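Local coordinates for Alpha/beta hydrolase (Paenibacillus sp. VTT E-133280, PDB 6TJ2), which probably hydrolyses methyl salicylate as an extracellular esterase, a structural and functional relative of tobacco salicylic acid binding protein 2, at residues 131-137 with 218-224; 227-231 with 244-249. The contacts are given in a common frame with arbitrary orientation. Residues are numbered along the deposited sequence.

Along the chain, helix 119-129 leads into residues 131-137, whose second half enters strand 134-139 of the parallel sheet. Interaction 1 brings residues 218-224 back to this stretch, closing an excursion of 80 residues that is rich in helix. The chain then passes straight into strand 226-231, next to 134-139 in the sheet, and interaction 2 closes a much shorter loop of 12 residues when helix 244-250 packs on that strand. The two contacts therefore follow in series, neither nested nor crossed, with centres about 18 Å apart. They meet at the sheet, where Ile137 O lies 2.9 Å from Ser227 N, a probable hydrogen bond between neighbouring strands.

Interaction 1 (131-137 with 218-224); sequences PDRIKRI and KFYSLQI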
loop_
_atom_site.group_PDB
_atom_site.type_symbol
_atom_site.label_atom_id
_atom_site.label_comp_id
_atom_site.label_asym_id
_atom_site.label_seq_id
_atom_site.Cartn_x
_atom_site.Cartn_y
_atom_site.Cartn_z
ATOM N N PRO A 131 -3.614 9.283 32.140
ATOM C CA PRO A 131 -4.441 9.649 31.003
ATOM C C PRO A 131 -4.770 11.137 30.876
ATOM O O PRO A 131 -4.907 11.681 29.798
ATOM C CB PRO A 131 -5.744 8.884 31.251
ATOM C CG PRO A 131 -5.737 8.549 32.728
ATOM C CD PRO A 131 -4.265 8.287 33.014
ATOM N N ASP A 132 -4.874 11.791 32.017
ATOM C CA ASP A 132 -5.285 13.207 32.050
ATOM C C ASP A 132 -4.120 14.065 31.589
ATOM O O ASP A 132 -4.348 15.269 31.386
ATOM C CB ASP A 132 -5.811 13.624 33.434
ATOM C CG ASP A 132 -7.162 12.985 33.798
ATOM O OD1 ASP A 132 -7.867 12.458 32.872
ATOM O OD2 ASP A 132 -7.512 12.980 35.020
ATOM N N ARG A 133 -2.901 13.528 31.415
ATOM C CA ARG A 133 -1.712 14.319 30.989
ATOM C C ARG A 133 -1.542 14.319 29.455
ATOM O O ARG A 133 -0.706 15.059 28.967
ATOM C CB ARG A 133 -0.433 13.809 31.642
ATOM C CG ARG A 133 -0.383 14.027 33.138
ATOM C CD ARG A 133 0.943 13.548 33.659
ATOM N NE ARG A 133 0.967 13.709 35.112
ATOM C CZ ARG A 133 1.478 14.738 35.746
ATOM N NH1 ARG A 133 2.060 15.728 35.105
ATOM N NH2 ARG A 133 1.366 14.769 37.067
ATOM N N ILE A 134 -2.286 13.492 28.737
ATOM C CA ILE A 134 -1.969 13.179 27.327
ATOM C C ILE A 134 -2.972 13.852 26.390
ATOM O O ILE A 134 -4.196 13.637 26.557
ATOM C CB ILE A 134 -1.924 11.657 27.153
ATOM C CG1 ILE A 134 -0.838 11.017 28.025
ATOM C CG2 ILE A 134 -1.726 11.322 25.680
ATOM C CD1 ILE A 134 -1.000 9.527 28.140
ATOM N N LYS A 135 -2.458 14.619 25.449
ATOM C CA LYS A 135 -3.270 15.265 24.399
ATOM C C LYS A 135 -3.677 14.259 23.306
ATOM O O LYS A 135 -4.807 14.307 22.809
ATOM C CB LYS A 135 -2.496 16.457 23.831
ATOM C CG LYS A 135 -3.158 17.221 22.685
ATOM C CD LYS A 135 -2.168 18.080 21.917
ATOM C CE LYS A 135 -2.253 19.562 22.120
ATOM N NZ LYS A 135 -3.655 20.044 21.999
ATOM N N ARG A 136 -2.736 13.420 22.873
ATOM C CA ARG A 136 -2.910 12.505 21.722
ATOM C C ARG A 136 -1.831 11.439 21.839
ATOM O O ARG A 136 -0.717 11.743 22.313
ATOM C CB ARG A 136 -2.833 13.289 20.406
ATOM C CG ARG A 136 -2.973 12.454 19.139
ATOM C CD ARG A 136 -3.145 13.285 17.875
ATOM N NE ARG A 136 -4.452 13.860 17.754
ATOM C CZ ARG A 136 -5.500 13.281 17.105
ATOM N NH1 ARG A 136 -5.491 12.098 16.449
ATOM N NH2 ARG A 136 -6.644 13.948 17.119
ATOM N N ILE A 137 -2.165 10.236 21.427
ATOM C CA ILE A 137 -1.232 9.085 21.441
ATOM C C ILE A 137 -0.918 8.725 20.001
ATOM O O ILE A 137 -1.865 8.523 19.193
ATOM C CB ILE A 137 -1.825 7.922 22.213
ATOM C CG1 ILE A 137 -2.241 8.299 23.631
ATOM C CG2 ILE A 137 -0.848 6.776 22.191
ATOM C CD1 ILE A 137 -3.114 7.220 24.287
ATOM N N LYS A 218 -7.827 -0.818 30.399
ATOM C CA LYS A 218 -7.939 0.626 30.638
ATOM C C LYS A 218 -7.609 1.357 29.329
ATOM O O LYS A 218 -8.327 2.274 28.957
ATOM C CB LYS A 218 -7.130 1.080 31.851
ATOM C CG LYS A 218 -7.171 2.580 32.038
ATOM C CD LYS A 218 -6.857 3.051 33.449
ATOM C CE LYS A 218 -7.185 4.515 33.675
ATOM N NZ LYS A 218 -8.628 4.772 33.480
ATOM N N PHE A 219 -6.499 0.996 28.672
ATOM C CA PHE A 219 -6.107 1.666 27.416
ATOM C C PHE A 219 -7.252 1.676 26.408
ATOM O O PHE A 219 -7.533 2.718 25.796
ATOM C CB PHE A 219 -4.887 1.000 26.801
ATOM C CG PHE A 219 -4.569 1.541 25.433
ATOM C CD1 PHE A 219 -3.962 2.774 25.301
ATOM C CD2 PHE A 219 -4.975 0.898 24.282
ATOM C CE1 PHE A 219 -3.772 3.322 24.053
ATOM C CE2 PHE A 219 -4.766 1.452 23.024
ATOM C CZ PHE A 219 -4.143 2.655 22.910
ATOM N N TYR A 220 -7.892 0.524 26.245
ATOM C CA TYR A 220 -8.974 0.380 25.235
ATOM C C TYR A 220 -10.275 1.036 25.708
ATOM O O TYR A 220 -11.122 1.199 24.828
ATOM C CB TYR A 220 -9.166 -1.083 24.826
ATOM C CG TYR A 220 -8.044 -1.515 23.909
ATOM C CD1 TYR A 220 -7.965 -0.995 22.625
ATOM C CD2 TYR A 220 -7.023 -2.305 24.327
ATOM C CE1 TYR A 220 -6.930 -1.354 21.769
ATOM C CE2 TYR A 220 -5.955 -2.643 23.514
ATOM C CZ TYR A 220 -5.898 -2.160 22.216
ATOM O OH TYR A 220 -4.865 -2.437 21.360
ATOM N N SER A 221 -10.376 1.557 26.925
ATOM C CA SER A 221 -11.543 2.369 27.358
ATOM C C SER A 221 -11.249 3.864 27.258
ATOM O O SER A 221 -12.206 4.632 27.318
ATOM C CB SER A 221 -11.898 1.996 28.767
ATOM O OG SER A 221 -10.972 2.582 29.680
ATOM N N LEU A 222 -10.003 4.275 27.060
ATOM C CA LEU A 222 -9.597 5.705 27.057
ATOM C C LEU A 222 -10.207 6.425 25.863
ATOM O O LEU A 222 -10.287 5.818 24.795
ATOM C CB LEU A 222 -8.071 5.821 26.969
ATOM C CG LEU A 222 -7.286 5.330 28.184
ATOM C CD1 LEU A 222 -5.789 5.593 28.009
ATOM C CD2 LEU A 222 -7.812 5.939 29.470
ATOM N N GLN A 223 -10.598 7.689 26.065
ATOM C CA GLN A 223 -11.219 8.522 24.998
ATOM C C GLN A 223 -10.167 9.407 24.303
ATOM O O GLN A 223 -10.509 10.263 23.454
ATOM C CB GLN A 223 -12.387 9.279 25.645
ATOM C CG GLN A 223 -13.511 8.343 26.047
ATOM C CD GLN A 223 -14.007 7.616 24.820
ATOM O OE1 GLN A 223 -13.767 6.427 24.626
ATOM N NE2 GLN A 223 -14.656 8.355 23.941
ATOM N N ILE A 224 -8.902 9.153 24.532
ATOM C CA ILE A 224 -7.823 10.037 24.047
ATOM C C ILE A 224 -7.653 9.794 22.542
ATOM O O ILE A 224 -7.684 8.645 22.129
ATOM C CB ILE A 224 -6.536 9.737 24.833
ATOM C CG1 ILE A 224 -6.717 9.984 26.325
ATOM C CG2 ILE A 224 -5.377 10.548 24.273
ATOM C CD1 ILE A 224 -5.552 9.471 27.149
#
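Ile224 is the centre of this apolar contact, which has no hydrogen bond between its two segments and buries 327 Å² in all. The m,t rotamer of Ile224 (chi1 -61°, chi2 170°) spreads the side chain along the facing segment. Ile224 CD1 reaches the 3-10 turn, 3.5 Å from Pro131 O and 4.1 Å from Pro131 CB, while Ile224 CG2 lies 4.0 Å from Ile134 CG2 and 3.9 Å from Ile137 CG1. Ile134 and Ile137 adopt the same m,t conformation, and both direct their CA-to-CB bonds toward 218-224. The extended chi2 of Ile137 carries its CD1 to 4.0 Å from Phe219 CE1. The CA-to-CB bond of Phe219 points sideways, yet chi1 at 172° (t) places the ring edge against Ile137. Leu222, again m,t, sets CD2 4.0 Å from Pro131 CB, and at the exposed margin the long Lys218 chain brings CE to 4.4 Å from Pro131 CG. This is plain apolar packing of the alpha/beta-hydrolase fold, at the entry to two neighbouring strands of the central parallel sheet: it joins the turn after helix 119-129 to the end of helix 217-221 and the connection into strand 226-231. Phe219 and Leu222 also pack on helix 119-129, Ile134 faces strand 111-117, and the backbone of Ile137 is hydrogen-bonded to that of Pro225 and Ser227, pairing strands 134-139 and 226-231 in parallel.

Interaction 2 (227-231 with 244-249); sequences SYLYL and FHPTQS
Strand-to-helix packing within a beta-alpha-beta unit of the alpha/beta-hydrolase fold forms this buried contact. Extended strand 227-231 and helix 244-249 run nearly antiparallel (156°), their axes 9.2 Å apart; CA atoms pair Tyr228 with Ser249 (6.2 Å) and Tyr230 with His245 (6.9 Å). The helix opens with a wide pi-type turn, 244-248 (Ser249 N to Phe244 O, 3.0 Å), in which His245 at phi/psi -144/128 leaves helical values just before the cis peptide to Pro246. Both tyrosines take chi1 t (-159° and 178°) and offer ring faces to CH-pi contacts: Ser249 CB lies 3.6 Å from the Tyr228 centroid, His245 CB 3.5 Å from Tyr230's. Phe244 CB is 3.3 Å from Tyr228 OH, itself hydrogen-bonded to Ala142 O. His245 (t) and Ser249 (p) hydrogen-bond through ND1 and OG at 2.6 Å; water 1 bridges Tyr230 OH (2.8 Å) and His245 N (3.1 Å). Phe244 touches Asp234 of a probable Ser117-His264-Asp234 triad. Strand 226-231 lies between 134-139 and 256-260, with helix 272-283 packing on Leu229 and Leu231.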
loop_
_atom_site.group_PDB
_atom_site.type_symbol
_atom_site.label_atom_id
_atom_site.label_comp_id
_atom_site.label_asym_id
_atom_site.label_seq_id
_atom_site.Cartn_x
_atom_site.Cartn_y
_atom_site.Cartn_z
ATOM N N SER A 227 -3.385 8.464 16.699
ATOM C CA SER A 227 -2.883 8.467 15.320
ATOM C C SER A 227 -1.974 7.294 15.094
ATOM O O SER A 227 -1.358 6.772 16.062
ATOM C CB SER A 227 -2.125 9.732 15.005
ATOM O OG SER A 227 -2.927 10.872 15.243
ATOM N N TYR A 228 -1.860 6.893 13.846
ATOM C CA TYR A 228 -0.892 5.878 13.426
ATOM C C TYR A 228 -0.118 6.455 12.281
ATOM O O TYR A 228 -0.704 6.806 11.228
ATOM C CB TYR A 228 -1.558 4.554 13.037
ATOM C CG TYR A 228 -0.614 3.370 13.089
ATOM C CD1 TYR A 228 0.329 3.142 12.095
ATOM C CD2 TYR A 228 -0.622 2.488 14.173
ATOM C CE1 TYR A 228 1.255 2.133 12.176
ATOM C CE2 TYR A 228 0.308 1.456 14.255
ATOM C CZ TYR A 228 1.264 1.318 13.289
ATOM O OH TYR A 228 2.195 0.303 13.399
ATOM N N LEU A 229 1.198 6.571 12.460
ATOM C CA LEU A 229 2.158 7.039 11.458
ATOM C C LEU A 229 2.883 5.821 10.901
ATOM O O LEU A 229 3.535 5.112 11.656
ATOM C CB LEU A 229 3.101 8.071 12.122
ATOM C CG LEU A 229 4.255 8.535 11.223
ATOM C CD1 LEU A 229 3.814 9.108 9.873
ATOM C CD2 LEU A 229 5.154 9.535 11.972
ATOM N N TYR A 230 2.715 5.560 9.605
ATOM C CA TYR A 230 3.205 4.362 8.934
ATOM C C TYR A 230 4.140 4.704 7.827
ATOM O O TYR A 230 3.753 5.523 6.967
ATOM C CB TYR A 230 2.013 3.566 8.393
ATOM C CG TYR A 230 2.380 2.327 7.631
ATOM C CD1 TYR A 230 1.953 2.190 6.334
ATOM C CD2 TYR A 230 3.170 1.329 8.179
ATOM C CE1 TYR A 230 2.209 1.036 5.627
ATOM C CE2 TYR A 230 3.499 0.204 7.439
ATOM C CZ TYR A 230 3.003 0.059 6.177
ATOM O OH TYR A 230 3.319 -1.126 5.503
ATOM N N LEU A 231 5.300 4.093 7.788
ATOM C CA LEU A 231 6.232 4.201 6.666
ATOM C C LEU A 231 6.150 2.933 5.819
ATOM O O LEU A 231 6.227 1.832 6.339
ATOM C CB LEU A 231 7.660 4.463 7.123
ATOM C CG LEU A 231 7.854 5.617 8.096
ATOM C CD1 LEU A 231 9.325 5.763 8.461
ATOM C CD2 LEU A 231 7.337 6.932 7.502
ATOM N N PHE A 244 2.428 -3.960 10.331
ATOM C CA PHE A 244 2.090 -2.731 11.072
ATOM C C PHE A 244 0.831 -2.083 10.550
ATOM O O PHE A 244 0.028 -1.646 11.371
ATOM C CB PHE A 244 3.231 -1.702 10.999
ATOM C CG PHE A 244 4.429 -2.036 11.871
ATOM C CD1 PHE A 244 4.257 -2.288 13.206
ATOM C CD2 PHE A 244 5.714 -2.082 11.338
ATOM C CE1 PHE A 244 5.321 -2.594 14.024
ATOM C CE2 PHE A 244 6.790 -2.382 12.176
ATOM C CZ PHE A 244 6.592 -2.622 13.494
ATOM N N HIS A 245 0.616 -2.042 9.252
ATOM C CA HIS A 245 -0.588 -1.364 8.704
ATOM C C HIS A 245 -1.057 -2.150 7.506
ATOM O O HIS A 245 -0.251 -2.389 6.586
ATOM C CB HIS A 245 -0.299 0.091 8.330
ATOM C CG HIS A 245 -1.500 0.770 7.751
ATOM N ND1 HIS A 245 -2.571 1.154 8.517
ATOM C CD2 HIS A 245 -1.792 1.009 6.452
ATOM C CE1 HIS A 245 -3.483 1.653 7.674
ATOM N NE2 HIS A 245 -3.039 1.576 6.462
ATOM N N PRO A 246 -2.344 -2.554 7.406
ATOM C CA PRO A 246 -3.409 -2.175 8.324
ATOM C C PRO A 246 -3.595 -3.047 9.569
ATOM O O PRO A 246 -4.465 -2.734 10.392
ATOM C CB PRO A 246 -4.683 -2.327 7.468
ATOM C CG PRO A 246 -4.305 -3.370 6.448
ATOM C CD PRO A 246 -2.848 -3.170 6.161
ATOM N N THR A 247 -2.815 -4.087 9.790
ATOM C CA THR A 247 -3.110 -5.002 10.909
ATOM C C THR A 247 -2.899 -4.362 12.274
ATOM O O THR A 247 -3.887 -4.239 13.054
ATOM C CB THR A 247 -2.398 -6.339 10.798
ATOM O OG1 THR A 247 -2.882 -6.988 9.621
ATOM C CG2 THR A 247 -2.657 -7.216 12.018
ATOM N N GLN A 248 -1.709 -3.915 12.620
ATOM C CA GLN A 248 -1.507 -3.334 13.980
ATOM C C GLN A 248 -2.348 -2.060 14.119
ATOM O O GLN A 248 -3.017 -1.894 15.194
ATOM C CB GLN A 248 -0.044 -3.060 14.291
ATOM C CG GLN A 248 0.791 -4.324 14.489
ATOM C CD GLN A 248 0.339 -5.152 15.669
ATOM O OE1 GLN A 248 -0.085 -6.332 15.569
ATOM N NE2 GLN A 248 0.353 -4.575 16.830
ATOM N N SER A 249 -2.372 -1.203 13.130
ATOM C CA SER A 249 -3.105 0.067 13.245
ATOM C C SER A 249 -4.570 -0.215 13.484
ATOM O O SER A 249 -5.207 0.519 14.242
ATOM C CB SER A 249 -2.872 0.960 12.055
ATOM O OG SER A 249 -3.401 0.346 10.888
HETATM O O HOH W 1 2.692 -3.248 7.240
#